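Local atomic coordinates of agarase (PDB entry 6XJ9), a protein that probably hydrolyses the glycosidic linkages of agarose, the galactan of red algal cell walls, as a glycoside hydrolase of family GH50. Residues F63-N68 against Q193-D198. Residues are numbered along the deposited sequence; the frame is centred on the assembly and turned at random.
Sequences FQSKKN and QSTLHD
Two loops at the base of the CBM-like β-domain pack together here, and the carboxylate of Asp198 in one accepts a hydrogen bond from the backbone of the turn at residues 65-67 in the other. Lys66 N donates to Asp198 OD1 at 2.9 Å in a nearly straight bond, meeting the oxygen on its anti side, 31° out of the carboxylate plane. A water bound to Lys67 N donates to the same oxygen, so a short acidic side chain serves one amide directly and the next through a water. Deeper in, Ser65 OG donates to His197 O at 2.8 Å, on a lone pair in the carbonyl plane. With chi1 at 46°, OG sits between its own backbone N and carbonyl carbon; serine is short enough to bring a hydroxyl there from a buried position. Thr195 OG1 brings a second hydroxyl to His197 O, at 2.6 Å but tilted 28° from the carbonyl plane; Ser65 CB rests 3.3 Å from Thr195 OG1. Replacing Ser65 by alanine is likely to cost His197 O one of these two hydroxyl donors and break the direct link between the loops. The loops join strand 58-63 to 70-75 and strand 185-193 to 199-210, facing the C-terminal part of the chain: Arg650 hydrogen-bonds Lys66 O and Thr195 O, and Asp698 of helix 689-704 holds His197 NE2. A second water bridges Ser65 O to Thr195 N, accepting from the latter at 2.7 Å.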
loop_
_atom_site.group_PDB
_atom_site.type_symbol
_atom_site.label_atom_id
_atom_site.label_comp_id
_atom_site.label_asym_id
_atom_site.label_seq_id
_atom_site.Cartn_x
_atom_site.Cartn_y
_atom_site.Cartn_z
ATOM N N PHE A 63 14.237 -21.177 3.803
ATOM C CA PHE A 63 13.189 -22.183 3.789
ATOM C C PHE A 63 12.864 -22.523 2.340
ATOM O O PHE A 63 12.599 -21.636 1.539
ATOM C CB PHE A 63 11.915 -21.662 4.467
ATOM C CG PHE A 63 12.035 -21.323 5.933
ATOM C CD1 PHE A 63 11.888 -22.307 6.904
ATOM C CD2 PHE A 63 12.268 -20.017 6.342
ATOM C CE1 PHE A 63 11.994 -21.992 8.255
ATOM C CE2 PHE A 63 12.374 -19.702 7.689
ATOM C CZ PHE A 63 12.232 -20.689 8.644
ATOM N N GLN A 64 12.901 -23.814 2.005
ATOM C CA GLN A 64 12.655 -24.221 0.630
ATOM C C GLN A 64 11.153 -24.450 0.479
ATOM O O GLN A 64 10.710 -25.543 0.138
ATOM C CB GLN A 64 13.512 -25.440 0.272
ATOM C CG GLN A 64 15.010 -25.217 0.469
ATOM C CD GLN A 64 15.814 -26.479 0.258
ATOM O OE1 GLN A 64 15.483 -27.553 0.761
ATOM N NE2 GLN A 64 16.894 -26.356 -0.499
ATOM N N SER A 65 10.387 -23.377 0.724
ATOM C CA SER A 65 8.952 -23.439 0.938
ATOM C C SER A 65 8.176 -23.385 -0.379
ATOM O O SER A 65 6.982 -23.682 -0.396
ATOM C CB SER A 65 8.507 -22.362 1.909
ATOM O OG SER A 65 9.100 -21.114 1.582
ATOM N N LYS A 66 8.850 -23.024 -1.476
ATOM C CA LYS A 66 8.229 -23.107 -2.790
ATOM C C LYS A 66 7.924 -24.563 -3.132
ATOM O O LYS A 66 6.837 -24.869 -3.608
ATOM C CB LYS A 66 9.093 -22.478 -3.888
ATOM C CG LYS A 66 8.401 -22.300 -5.240
ATOM C CD LYS A 66 9.256 -21.560 -6.245
ATOM C CE LYS A 66 8.501 -21.022 -7.445
ATOM N NZ LYS A 66 8.030 -22.110 -8.333
ATOM N N LYS A 67 8.899 -25.446 -2.906
ATOM C CA LYS A 67 8.818 -26.837 -3.329
ATOM C C LYS A 67 8.242 -27.703 -2.207
ATOM O O LYS A 67 7.702 -28.776 -2.459
ATOM C CB LYS A 67 10.207 -27.316 -3.785
ATOM C CG LYS A 67 10.357 -28.817 -4.030
ATOM C CD LYS A 67 9.591 -29.376 -5.238
ATOM C CE LYS A 67 10.121 -30.727 -5.681
ATOM N NZ LYS A 67 9.303 -31.339 -6.760
ATOM N N ASN A 68 8.353 -27.231 -0.961
ATOM C CA ASN A 68 7.998 -28.054 0.183
ATOM C C ASN A 68 6.999 -27.291 1.042
ATOM O O ASN A 68 7.278 -26.163 1.439
ATOM C CB ASN A 68 9.236 -28.415 1.006
ATOM C CG ASN A 68 10.332 -29.047 0.175
ATOM O OD1 ASN A 68 10.307 -30.249 -0.073
ATOM N ND2 ASN A 68 11.280 -28.248 -0.276
ATOM N N GLN A 193 4.753 -22.660 6.276
ATOM C CA GLN A 193 3.710 -23.623 5.953
ATOM C C GLN A 193 2.870 -23.129 4.778
ATOM O O GLN A 193 2.402 -21.990 4.774
ATOM C CB GLN A 193 2.843 -23.908 7.183
ATOM C CG GLN A 193 3.610 -24.600 8.306
ATOM C CD GLN A 193 2.765 -24.905 9.519
ATOM O OE1 GLN A 193 1.536 -24.951 9.458
ATOM N NE2 GLN A 193 3.432 -25.093 10.645
ATOM N N SER A 194 2.702 -24.014 3.788
ATOM C CA SER A 194 1.894 -23.783 2.594
ATOM C C SER A 194 2.023 -22.349 2.087
ATOM O O SER A 194 1.063 -21.578 2.152
ATOM C CB SER A 194 0.446 -24.128 2.842
ATOM O OG SER A 194 0.333 -25.452 3.321
ATOM N N THR A 195 3.210 -21.999 1.584
ATOM C CA THR A 195 3.380 -20.721 0.915
ATOM C C THR A 195 3.313 -20.956 -0.593
ATOM O O THR A 195 3.194 -22.099 -1.041
ATOM C CB THR A 195 4.704 -20.040 1.296
ATOM O OG1 THR A 195 5.787 -20.870 0.878
ATOM C CG2 THR A 195 4.839 -19.774 2.780
ATOM N N LEU A 196 3.397 -19.869 -1.362
ATOM C CA LEU A 196 3.645 -20.001 -2.793
ATOM C C LEU A 196 5.114 -19.738 -3.107
ATOM O O LEU A 196 5.586 -20.114 -4.183
ATOM C CB LEU A 196 2.716 -19.059 -3.567
ATOM C CG LEU A 196 1.227 -19.293 -3.315
ATOM C CD1 LEU A 196 0.377 -18.258 -4.060
ATOM C CD2 LEU A 196 0.826 -20.717 -3.704
ATOM N N HIS A 197 5.814 -19.093 -2.163
ATOM C CA HIS A 197 7.171 -18.601 -2.370
ATOM C C HIS A 197 8.135 -19.197 -1.345
ATOM O O HIS A 197 7.732 -19.534 -0.229
ATOM C CB HIS A 197 7.216 -17.065 -2.241
ATOM C CG HIS A 197 6.280 -16.332 -3.144
ATOM N ND1 HIS A 197 6.242 -16.553 -4.501
ATOM C CD2 HIS A 197 5.354 -15.380 -2.890
ATOM C CE1 HIS A 197 5.331 -15.775 -5.054
ATOM N NE2 HIS A 197 4.768 -15.044 -4.083
ATOM N N ASP A 198 9.414 -19.291 -1.736
ATOM C CA ASP A 198 10.517 -19.461 -0.797
ATOM C C ASP A 198 10.539 -18.265 0.160
ATOM O O ASP A 198 10.331 -17.122 -0.255
ATOM C CB ASP A 198 11.883 -19.578 -1.501
ATOM C CG ASP A 198 12.152 -20.903 -2.201
ATOM O OD1 ASP A 198 11.542 -21.928 -1.821
ATOM O OD2 ASP A 198 12.982 -20.908 -3.121
HETATM O O HOH W 1 5.116 -23.913 1.461
HETATM O O HOH W 2 11.580 -24.362 -2.803
#